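Local coordinates for probable GTP-binding protein EngB (Pyrococcus horikoshii, PDB 2CXX) that binds guanine nucleotides as a probable magnesium-dependent GTPase of the EngB family and is predicted to be needed for normal cell division and septation, at residues 47-52 with 73-78; 88-93 with 109-114; 97-102 with 146-151; 122-127 with 179-184. All blocks are in the same frame, centred on the assembly; numbering follows the deposited sequence.

Contact 1: 47-52 with 73-78; sequences KIIDMP and VHFIED
The Phe75 ring takes Ile49 at its edge and Met51, a selenomethionine, obliquely. At the edge, Ile49 CD1 lies 3.8 Å from Phe75 CZ, and the second branch of the same residue, CG2, comes within 3.9 Å of Phe75 CE2, so the CZ-CE2 side of the ring rests against both isoleucine methyls. The Met51 and Phe75 side chains cross at about a right angle. The terminal CE of Met51 is 3.7 Å from Phe75 CD2, while SE stands 5.3 Å from the centroid of the Phe75 ring and 42° off the ring normal, an oblique Met-aromatic contact. The Met51 chain, bent at chi2 and chi3, turns this methyl to the ring; it also meets Ile76 on the same helix, CE to Ile76 CG1 being 4.2 Å. In Phe75, CG lies opposite the backbone N across the first bond (chi1 -177°), which extends the ring from helix 62-79 toward strand 46-50. The segment 47-52 carries the Asp-Xaa-Pro-Gly element of the G domain, the G3 motif of P-loop GTPases: Asp50, Met51 and Pro52 belong to the predicted GTP site. Ile49 points toward the helix; the next residue, Asp50, takes no part in this packing, and its carboxylate pairs with Lys14 of the P-loop and with Arg27. Lys14 NZ also bonds to Met51 O, tying the backbone of the residue that touches Phe75 to the P-loop lysine. Beyond the ring, Ile76 continues the packing onto Phe114 and Phe117 of helix 110-120.

Contact 2: 88-93 with 109-114; sequences LVVDGK and PIDVEF
Asp111 is turned to strand 85-91 because chi1 of -79° sets its CG opposite the carbonyl carbon, while Val90 at chi1 -55° turns CG1 to meet it; the two side chains approach obliquely, with Val90 CG1 3.8 Å from Asp111 OD2. The two methyls of Leu88 have different partners. CD1 meets the Phe114 ring, at 4.0 Å from CD2 of Phe114, as the two side chains run past each other in opposite directions, whereas Leu88 CD2 lies by the main-chain oxygen of Asp111. The buried carboxylate of Asp111 is joined to the strand backbone by two waters, one on each oxygen. One water donates to Asp111 OD1 at 2.6 Å and to Val89 O at 2.8 Å. The other donates to Asp111 OD2 at 2.7 Å and accepts from Asp91 N at 2.9 Å, so the two waters link the carboxylate to the strand backbone at both Val89 and Asp91. Arg9 of the predicted GTP site forms a long, weak ion pair with Asp111 OD2, which would probably favour the charged carboxylate. Asp91 accepts weakly from Lys93 N and pairs with Lys131. The axes of strand 88-91 and helix 110-114 run nearly antiparallel, at 159°, and approach to 10.3 Å, an arrangement typical of the alpha/beta layers of a P-loop GTPase domain.

Contact 3: 97-102 with 146-151; sequences EIIKRW and AEKFEV
Helices 94-104 and 138-149 approach with Ile99 and Lys148 as the nearest residues, their CA atoms 8.4 Å apart. The side chains of Ile99 and Lys148 lie alongside each other, and this pair meets through aliphatic carbons: Ile99 CG2 lies 3.9 Å from Lys148 CD and 4.0 Å from Lys148 CG. Lys148 bends at chi2 (-67°), laying this part of the chain against the isoleucine branch, and its ammonium group goes on to pair with Glu103, further along helix 94-104. The lysine therefore joins the two helices twice, by its methylenes to Ile99 and by its charge to Glu103; Glu147 is a second, long partner of NZ. The other branch of Ile99 reaches Phe149, with CD1 4.4 Å from Phe149 CE1 in an oblique approach to the ring. Both helices belong to the alpha/beta G domain. Segment 146-151 closes helix 138-149 with a Schellman motif, in which Glu150 takes positive phi (63°) and Val151 N bonds to Ala146 O at 2.9 Å. Phe149, just before this turn, is buried, meeting Tyr115 and the side chains of Asp111 and Val112 on helix 110-120. Ile99 also packs on Pro109, Val112, Phe144 and Leu145. On helix 94-104, Glu97 OE2 accepts from Lys100 NZ through its syn lone pair, in a salt bridge of 2.6 Å, and the lysine also makes a cation-pi contact with Phe144 of helix 138-149.

Contact 4: 122-127 with 179-184; sequences DIPTIV and FEVIRE
The C-terminal helix 171-184 of the G domain packs against the sheet here, where Val181 meets Pro124, just before strand 125-130, and Ile126 within it. The two methyls of Val181 divide the work. CG1 touches the proline ring, 3.6 Å from Pro124 CB, and CG2 lies 3.8 Å from Ile126 CD1 and 4.2 Å from Ile126 CG1. With chi1 of 173°, Val181 holds CG1 opposite its backbone N and CG2 opposite its carbonyl carbon, a fork that reaches both residues. In this alpha/beta fold, strand 125-130 lies between strands 85-91 and 160-162; alternation of its side chains turns Ile126 to helix 171-184 and Thr125 to the other layer, where Thr125 meets Tyr115 and Leu118 of helix 110-120. At the first residue of the strand, Thr125 OG1 donates to Ile123 O at 2.9 Å, from above the carbonyl plane, bridging the proline between them. Asp122, with positive phi, forms the Schellman end of helix 110-120. Ile178 and Leu174, about one and two turns earlier on helix 171-184, continue the apolar face against Ile126, and Val181 also rests on Val85 of the neighbouring strand.

Contacts 1, 2 and 4 reach the same sheet, and contact 3 joins two helices beside it. Contact 2 is the most central, its centre about 7 Å from the centre of the chain, and touches all the others. Ile76 CD1 of contact 1 packs on Phe114 CZ of contact 2 at 3.6 Å. On another side of contact 2, Pro109 CB meets Ile99 CG1 of contact 3 at 3.8 Å. Strands 85-91 and 125-130 are neighbours, with a probable hydrogen bond from Leu88 N to Ile126 O (2.9 Å) between contacts 2 and 4. Contacts 1 and 3 do not touch. The side chains of Met51 and Val90 each lie about 10 Å from the bound GDP.

Contact 1: 47-52 with 73-78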
# COMPACT_ATOMS: atom_id res chain seq x y z
N LYS A 47 -7.25 4.33 13.87
CA LYS A 47 -6.99 5.45 13.00
C LYS A 47 -6.25 4.95 11.79
O LYS A 47 -5.26 4.24 11.95
CB LYS A 47 -6.04 6.41 13.76
CG LYS A 47 -5.42 7.50 12.95
CD LYS A 47 -6.47 8.44 12.36
CE LYS A 47 -7.38 9.00 13.42
NZ LYS A 47 -6.79 10.22 14.14
N ILE A 48 -6.72 5.34 10.61
CA ILE A 48 -5.96 5.10 9.38
C ILE A 48 -5.29 6.43 8.99
O ILE A 48 -5.91 7.48 9.03
CB ILE A 48 -6.89 4.65 8.23
CG1 ILE A 48 -7.38 3.23 8.57
CG2 ILE A 48 -6.15 4.78 6.87
CD1 ILE A 48 -8.45 2.57 7.61
N ILE A 49 -3.98 6.38 8.69
CA ILE A 49 -3.30 7.58 8.19
C ILE A 49 -2.98 7.16 6.74
O ILE A 49 -2.26 6.21 6.48
CB ILE A 49 -2.07 7.95 9.03
CG1 ILE A 49 -2.50 8.14 10.49
CG2 ILE A 49 -1.48 9.25 8.48
CD1 ILE A 49 -1.39 8.46 11.43
N ASP A 50 -3.58 7.87 5.81
CA ASP A 50 -3.49 7.55 4.40
C ASP A 50 -2.55 8.46 3.64
O ASP A 50 -2.80 9.65 3.54
CB ASP A 50 -4.90 7.65 3.81
CG ASP A 50 -4.93 7.28 2.36
OD1 ASP A 50 -4.30 6.27 2.00
OD2 ASP A 50 -5.58 8.01 1.59
N MSE A 51 -1.50 7.88 3.08
CA MSE A 51 -0.51 8.62 2.33
C MSE A 51 -0.99 8.89 0.92
O MSE A 51 -1.73 8.10 0.37
CB MSE A 51 0.78 7.81 2.23
CG MSE A 51 1.33 7.20 3.50
SE MSE A 51 1.78 8.67 4.81
CE MSE A 51 1.27 7.73 6.49
N PRO A 52 -0.67 10.07 0.38
CA PRO A 52 -1.08 10.32 -1.00
C PRO A 52 -0.40 9.27 -1.90
O PRO A 52 0.69 8.79 -1.62
CB PRO A 52 -0.56 11.75 -1.28
CG PRO A 52 0.30 12.09 -0.14
CD PRO A 52 -0.05 11.24 1.03
N VAL A 73 7.96 9.86 3.61
CA VAL A 73 9.14 9.27 4.27
C VAL A 73 9.37 9.93 5.62
O VAL A 73 9.57 9.26 6.64
CB VAL A 73 10.42 9.47 3.37
CG1 VAL A 73 11.66 9.29 4.23
CG2 VAL A 73 10.41 8.43 2.17
N HIS A 74 9.33 11.25 5.63
CA HIS A 74 9.54 11.99 6.86
C HIS A 74 8.44 11.70 7.90
O HIS A 74 8.72 11.44 9.04
CB HIS A 74 9.66 13.50 6.56
CG HIS A 74 10.18 14.30 7.72
ND1 HIS A 74 11.37 14.01 8.34
CD2 HIS A 74 9.60 15.28 8.46
CE1 HIS A 74 11.51 14.77 9.42
NE2 HIS A 74 10.45 15.55 9.51
N PHE A 75 7.19 11.69 7.48
CA PHE A 75 6.13 11.36 8.42
C PHE A 75 6.33 9.95 8.99
O PHE A 75 6.31 9.72 10.23
CB PHE A 75 4.78 11.41 7.70
CG PHE A 75 3.63 11.17 8.61
CD1 PHE A 75 2.99 12.24 9.25
CD2 PHE A 75 3.21 9.85 8.87
CE1 PHE A 75 1.96 12.02 10.13
CE2 PHE A 75 2.17 9.61 9.76
CZ PHE A 75 1.55 10.70 10.40
N ILE A 76 6.56 8.98 8.11
CA ILE A 76 6.69 7.59 8.64
C ILE A 76 7.95 7.41 9.50
O ILE A 76 7.93 6.74 10.55
CB ILE A 76 6.69 6.56 7.46
CG1 ILE A 76 5.37 6.66 6.72
CG2 ILE A 76 6.92 5.14 7.99
CD1 ILE A 76 5.31 5.89 5.38
N GLU A 77 9.04 8.04 9.11
CA GLU A 77 10.23 7.97 9.97
C GLU A 77 9.91 8.61 11.31
O GLU A 77 10.21 8.03 12.36
CB GLU A 77 11.39 8.75 9.35
CG GLU A 77 12.14 7.97 8.29
CD GLU A 77 13.20 8.82 7.57
OE1 GLU A 77 14.08 8.20 6.94
OE2 GLU A 77 13.17 10.08 7.63
N ASP A 78 9.29 9.77 11.31
CA ASP A 78 9.02 10.48 12.58
C ASP A 78 7.97 9.86 13.51
O ASP A 78 8.02 10.04 14.74
CB ASP A 78 8.57 11.92 12.32
CG ASP A 78 9.65 12.79 11.77
OD1 ASP A 78 10.80 12.34 11.71
OD2 ASP A 78 9.35 13.95 11.42

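Contact 2: 88-93 with 109-114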
# COMPACT_ATOMS: atom_id res chain seq x y z
N LEU A 88 0.55 -1.85 2.41
CA LEU A 88 0.99 -1.33 1.13
C LEU A 88 0.05 -1.96 0.11
O LEU A 88 -0.01 -3.18 -0.03
CB LEU A 88 2.46 -1.76 0.83
CG LEU A 88 2.95 -1.60 -0.62
CD1 LEU A 88 2.93 -0.17 -1.12
CD2 LEU A 88 4.37 -2.15 -0.72
N VAL A 89 -0.68 -1.11 -0.61
CA VAL A 89 -1.60 -1.58 -1.66
C VAL A 89 -0.85 -1.61 -2.96
O VAL A 89 -0.24 -0.63 -3.30
CB VAL A 89 -2.75 -0.61 -1.80
CG1 VAL A 89 -3.83 -1.22 -2.65
CG2 VAL A 89 -3.30 -0.26 -0.39
N VAL A 90 -0.86 -2.73 -3.68
CA VAL A 90 -0.23 -2.83 -5.00
C VAL A 90 -1.26 -3.31 -5.97
O VAL A 90 -2.26 -3.93 -5.60
CB VAL A 90 0.99 -3.76 -5.07
CG1 VAL A 90 2.03 -3.29 -3.98
CG2 VAL A 90 0.58 -5.16 -4.86
N ASP A 91 -1.00 -3.03 -7.25
CA ASP A 91 -1.91 -3.43 -8.31
C ASP A 91 -1.27 -4.76 -8.77
O ASP A 91 -0.23 -4.73 -9.38
CB ASP A 91 -1.90 -2.34 -9.40
CG ASP A 91 -2.64 -2.73 -10.65
OD1 ASP A 91 -2.82 -3.95 -10.88
OD2 ASP A 91 -3.01 -1.81 -11.41
N GLY A 92 -1.90 -5.89 -8.43
CA GLY A 92 -1.33 -7.20 -8.74
C GLY A 92 -1.09 -7.46 -10.23
O GLY A 92 -0.15 -8.16 -10.63
N LYS A 93 -1.97 -6.91 -11.07
CA LYS A 93 -1.76 -7.06 -12.54
C LYS A 93 -0.58 -6.23 -13.05
O LYS A 93 0.30 -6.75 -13.75
CB LYS A 93 -3.01 -6.66 -13.34
CG LYS A 93 -2.80 -6.99 -14.85
CD LYS A 93 -4.00 -6.69 -15.70
CE LYS A 93 -3.73 -7.11 -17.18
NZ LYS A 93 -2.38 -6.60 -17.62
N PRO A 109 12.22 0.04 -8.60
CA PRO A 109 10.76 0.24 -8.66
C PRO A 109 10.24 0.79 -7.31
O PRO A 109 10.72 0.42 -6.24
CB PRO A 109 10.21 -1.14 -8.92
CG PRO A 109 11.42 -1.89 -9.55
CD PRO A 109 12.58 -1.38 -8.77
N ILE A 110 9.27 1.70 -7.41
CA ILE A 110 8.69 2.33 -6.23
C ILE A 110 8.17 1.30 -5.19
O ILE A 110 8.37 1.45 -3.95
CB ILE A 110 7.48 3.18 -6.65
CG1 ILE A 110 7.93 4.39 -7.45
CG2 ILE A 110 6.69 3.62 -5.44
CD1 ILE A 110 6.76 5.17 -8.01
N ASP A 111 7.46 0.31 -5.65
CA ASP A 111 6.90 -0.68 -4.72
C ASP A 111 7.95 -1.43 -3.91
O ASP A 111 7.76 -1.75 -2.73
CB ASP A 111 6.05 -1.71 -5.47
CG ASP A 111 4.64 -1.18 -5.82
OD1 ASP A 111 4.12 -0.23 -5.21
OD2 ASP A 111 4.07 -1.73 -6.76
N VAL A 112 9.05 -1.76 -4.60
CA VAL A 112 10.14 -2.50 -3.99
C VAL A 112 10.86 -1.55 -3.00
O VAL A 112 11.14 -1.92 -1.87
CB VAL A 112 11.11 -2.90 -5.08
CG1 VAL A 112 12.44 -3.38 -4.45
CG2 VAL A 112 10.49 -3.95 -5.98
N GLU A 113 11.13 -0.35 -3.45
CA GLU A 113 11.80 0.63 -2.64
C GLU A 113 11.01 0.87 -1.37
O GLU A 113 11.58 0.87 -0.26
CB GLU A 113 11.96 1.97 -3.39
CG GLU A 113 12.80 2.93 -2.59
CD GLU A 113 12.87 4.34 -3.17
OE1 GLU A 113 13.62 5.18 -2.62
OE2 GLU A 113 12.15 4.62 -4.16
N PHE A 114 9.69 1.03 -1.50
CA PHE A 114 8.89 1.33 -0.31
C PHE A 114 8.73 0.17 0.67
O PHE A 114 8.82 0.37 1.89
CB PHE A 114 7.50 1.85 -0.71
CG PHE A 114 6.79 2.48 0.43
CD1 PHE A 114 7.23 3.65 0.98
CD2 PHE A 114 5.68 1.85 0.97
CE1 PHE A 114 6.55 4.20 2.09
CE2 PHE A 114 4.99 2.38 2.07
CZ PHE A 114 5.44 3.56 2.63
O HOH W 1 1.59 0.30 -5.18
O HOH W 2 1.48 -1.54 -7.37

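Contact 3: 97-102 with 146-151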
# COMPACT_ATOMS: atom_id res chain seq x y z
N GLU A 97 4.92 -6.17 -13.99
CA GLU A 97 5.41 -5.74 -15.27
C GLU A 97 6.12 -4.41 -15.13
O GLU A 97 7.08 -4.15 -15.82
CB GLU A 97 4.25 -5.68 -16.27
CG GLU A 97 3.65 -7.07 -16.50
CD GLU A 97 4.72 -8.10 -16.89
OE1 GLU A 97 5.39 -7.88 -17.92
OE2 GLU A 97 4.91 -9.10 -16.14
N ILE A 98 5.65 -3.56 -14.20
CA ILE A 98 6.33 -2.30 -13.96
C ILE A 98 7.71 -2.60 -13.37
O ILE A 98 8.70 -2.01 -13.76
CB ILE A 98 5.51 -1.44 -12.97
CG1 ILE A 98 4.24 -0.98 -13.70
CG2 ILE A 98 6.29 -0.20 -12.48
CD1 ILE A 98 3.24 -0.32 -12.75
N ILE A 99 7.77 -3.56 -12.44
CA ILE A 99 9.05 -3.88 -11.80
C ILE A 99 10.05 -4.30 -12.86
O ILE A 99 11.13 -3.79 -12.88
CB ILE A 99 8.88 -4.98 -10.75
CG1 ILE A 99 8.26 -4.34 -9.51
CG2 ILE A 99 10.26 -5.64 -10.36
CD1 ILE A 99 7.75 -5.42 -8.51
N LYS A 100 9.63 -5.14 -13.79
CA LYS A 100 10.54 -5.61 -14.84
C LYS A 100 11.08 -4.48 -15.77
O LYS A 100 12.32 -4.44 -16.11
CB LYS A 100 9.84 -6.70 -15.67
CG LYS A 100 9.30 -7.92 -14.87
CD LYS A 100 8.55 -8.87 -15.77
CE LYS A 100 7.79 -9.88 -14.93
NZ LYS A 100 6.93 -10.77 -15.79
N ARG A 101 10.21 -3.52 -16.12
CA ARG A 101 10.69 -2.45 -17.00
C ARG A 101 11.60 -1.48 -16.26
O ARG A 101 12.56 -0.95 -16.85
CB ARG A 101 9.55 -1.69 -17.68
CG ARG A 101 8.52 -2.55 -18.40
CD ARG A 101 7.62 -1.57 -19.28
NE ARG A 101 6.47 -2.24 -19.83
CZ ARG A 101 5.32 -2.41 -19.19
NH1 ARG A 101 5.20 -1.94 -17.97
NH2 ARG A 101 4.33 -3.07 -19.78
N TRP A 102 11.34 -1.25 -14.98
CA TRP A 102 12.20 -0.37 -14.22
C TRP A 102 13.57 -1.02 -14.00
O TRP A 102 14.62 -0.36 -14.15
CB TRP A 102 11.51 -0.03 -12.87
CG TRP A 102 10.49 1.11 -13.01
CD1 TRP A 102 9.47 1.20 -13.95
CD2 TRP A 102 10.42 2.31 -12.24
NE1 TRP A 102 8.79 2.39 -13.80
CE2 TRP A 102 9.35 3.09 -12.76
CE3 TRP A 102 11.16 2.82 -11.15
CZ2 TRP A 102 9.02 4.33 -12.24
CZ3 TRP A 102 10.81 4.08 -10.64
CH2 TRP A 102 9.75 4.81 -11.18
N ALA A 146 7.19 -11.50 -3.85
CA ALA A 146 7.89 -11.90 -2.63
C ALA A 146 9.40 -11.91 -2.88
O ALA A 146 10.17 -11.41 -2.07
CB ALA A 146 7.40 -13.27 -2.13
N GLU A 147 9.83 -12.42 -4.03
CA GLU A 147 11.25 -12.45 -4.35
C GLU A 147 11.80 -11.00 -4.51
O GLU A 147 12.87 -10.69 -4.01
CB GLU A 147 11.43 -13.28 -5.64
CG GLU A 147 12.82 -13.82 -5.94
CD GLU A 147 13.74 -12.83 -6.55
OE1 GLU A 147 13.26 -12.01 -7.34
OE2 GLU A 147 14.96 -12.88 -6.26
N LYS A 148 11.04 -10.11 -5.18
CA LYS A 148 11.54 -8.74 -5.39
C LYS A 148 11.55 -7.89 -4.11
O LYS A 148 12.41 -7.01 -3.95
CB LYS A 148 10.68 -8.04 -6.46
CG LYS A 148 10.82 -8.66 -7.87
CD LYS A 148 12.21 -8.44 -8.40
CE LYS A 148 12.48 -9.29 -9.63
NZ LYS A 148 13.92 -9.19 -10.08
N PHE A 149 10.60 -8.16 -3.22
CA PHE A 149 10.48 -7.41 -1.95
C PHE A 149 11.37 -8.02 -0.83
O PHE A 149 11.41 -7.50 0.27
CB PHE A 149 9.05 -7.47 -1.44
CG PHE A 149 8.05 -6.59 -2.17
CD1 PHE A 149 8.36 -6.00 -3.42
CD2 PHE A 149 6.75 -6.42 -1.63
CE1 PHE A 149 7.40 -5.28 -4.10
CE2 PHE A 149 5.77 -5.70 -2.33
CZ PHE A 149 6.09 -5.13 -3.56
N GLU A 150 12.05 -9.13 -1.13
CA GLU A 150 12.91 -9.83 -0.14
C GLU A 150 12.11 -10.37 1.03
O GLU A 150 12.45 -10.18 2.20
CB GLU A 150 14.09 -8.94 0.37
CG GLU A 150 15.05 -8.59 -0.75
CD GLU A 150 16.22 -7.72 -0.31
OE1 GLU A 150 16.32 -7.36 0.89
OE2 GLU A 150 17.03 -7.40 -1.20
N VAL A 151 11.02 -11.03 0.69
CA VAL A 151 10.12 -11.68 1.63
C VAL A 151 10.42 -13.17 1.63
O VAL A 151 10.39 -13.81 0.58
CB VAL A 151 8.67 -11.48 1.26
CG1 VAL A 151 7.80 -12.27 2.16
CG2 VAL A 151 8.33 -10.01 1.40

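Contact 4: 122-127 with 179-184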
# COMPACT_ATOMS: atom_id res chain seq x y z
N ASP A 122 11.29 -1.29 10.72
CA ASP A 122 10.72 -2.36 11.57
C ASP A 122 9.21 -2.22 11.70
O ASP A 122 8.62 -2.56 12.71
CB ASP A 122 11.40 -2.42 12.96
CG ASP A 122 12.92 -2.62 12.86
OD1 ASP A 122 13.42 -3.34 11.95
OD2 ASP A 122 13.63 -2.13 13.76
N ILE A 123 8.57 -1.75 10.62
CA ILE A 123 7.13 -1.64 10.66
C ILE A 123 6.49 -2.86 10.00
O ILE A 123 6.73 -3.11 8.81
CB ILE A 123 6.69 -0.36 9.90
CG1 ILE A 123 7.13 0.86 10.71
CG2 ILE A 123 5.15 -0.40 9.65
CD1 ILE A 123 6.90 2.22 9.96
N PRO A 124 5.69 -3.64 10.75
CA PRO A 124 5.02 -4.83 10.19
C PRO A 124 4.21 -4.34 8.97
O PRO A 124 3.45 -3.35 9.06
CB PRO A 124 4.07 -5.30 11.30
CG PRO A 124 4.46 -4.57 12.48
CD PRO A 124 5.13 -3.30 12.08
N THR A 125 4.36 -5.03 7.84
CA THR A 125 3.70 -4.60 6.62
C THR A 125 2.90 -5.68 5.95
O THR A 125 3.41 -6.79 5.75
CB THR A 125 4.74 -4.07 5.63
OG1 THR A 125 5.44 -2.96 6.20
CG2 THR A 125 4.05 -3.61 4.31
N ILE A 126 1.66 -5.38 5.60
CA ILE A 126 0.84 -6.34 4.85
C ILE A 126 0.75 -5.78 3.44
O ILE A 126 0.63 -4.58 3.26
CB ILE A 126 -0.60 -6.45 5.48
CG1 ILE A 126 -0.52 -7.02 6.87
CG2 ILE A 126 -1.54 -7.24 4.54
CD1 ILE A 126 -1.76 -6.68 7.73
N VAL A 127 0.93 -6.62 2.42
CA VAL A 127 0.78 -6.16 1.06
C VAL A 127 -0.58 -6.58 0.57
O VAL A 127 -0.84 -7.78 0.44
CB VAL A 127 1.86 -6.79 0.13
CG1 VAL A 127 1.63 -6.36 -1.35
CG2 VAL A 127 3.25 -6.40 0.63
N PHE A 179 -5.93 -6.85 11.89
CA PHE A 179 -6.11 -6.88 13.32
C PHE A 179 -5.31 -7.92 14.02
O PHE A 179 -4.88 -7.72 15.14
CB PHE A 179 -7.60 -6.95 13.64
CG PHE A 179 -8.25 -5.64 13.39
CD1 PHE A 179 -9.15 -5.48 12.37
CD2 PHE A 179 -7.83 -4.52 14.10
CE1 PHE A 179 -9.62 -4.22 12.05
CE2 PHE A 179 -8.30 -3.27 13.78
CZ PHE A 179 -9.20 -3.13 12.75
N GLU A 180 -5.01 -8.99 13.31
CA GLU A 180 -4.21 -10.07 13.89
C GLU A 180 -2.78 -9.51 14.06
O GLU A 180 -2.16 -9.64 15.12
CB GLU A 180 -4.29 -11.20 12.90
CG GLU A 180 -3.78 -12.52 13.22
CD GLU A 180 -4.06 -13.43 12.05
OE1 GLU A 180 -5.24 -13.83 11.87
OE2 GLU A 180 -3.13 -13.70 11.25
N VAL A 181 -2.24 -8.88 13.01
CA VAL A 181 -0.91 -8.29 13.14
C VAL A 181 -0.84 -7.30 14.29
O VAL A 181 0.14 -7.31 15.04
CB VAL A 181 -0.44 -7.56 11.87
CG1 VAL A 181 0.90 -6.81 12.17
CG2 VAL A 181 -0.30 -8.56 10.74
N ILE A 182 -1.86 -6.45 14.44
CA ILE A 182 -1.91 -5.46 15.50
C ILE A 182 -1.86 -6.12 16.89
O ILE A 182 -1.13 -5.68 17.78
CB ILE A 182 -3.18 -4.59 15.43
CG1 ILE A 182 -3.13 -3.68 14.20
CG2 ILE A 182 -3.34 -3.81 16.71
CD1 ILE A 182 -4.38 -2.86 13.96
N ARG A 183 -2.66 -7.17 17.07
CA ARG A 183 -2.66 -7.86 18.34
C ARG A 183 -1.33 -8.58 18.57
O ARG A 183 -0.72 -8.40 19.61
CB ARG A 183 -3.76 -8.90 18.41
CG ARG A 183 -5.18 -8.38 18.58
CD ARG A 183 -6.08 -9.60 18.87
NE ARG A 183 -5.58 -10.70 18.05
CZ ARG A 183 -5.95 -11.97 18.13
NH1 ARG A 183 -6.86 -12.38 19.03
NH2 ARG A 183 -5.39 -12.84 17.29
N GLU A 184 -0.90 -9.40 17.60
CA GLU A 184 0.35 -10.15 17.73
C GLU A 184 1.47 -9.21 18.12
O GLU A 184 2.35 -9.60 18.91
CB GLU A 184 0.72 -10.89 16.43
CG GLU A 184 0.73 -9.99 15.23
CD GLU A 184 1.85 -10.26 14.27
OE1 GLU A 184 1.77 -11.24 13.48
OE2 GLU A 184 2.82 -9.46 14.30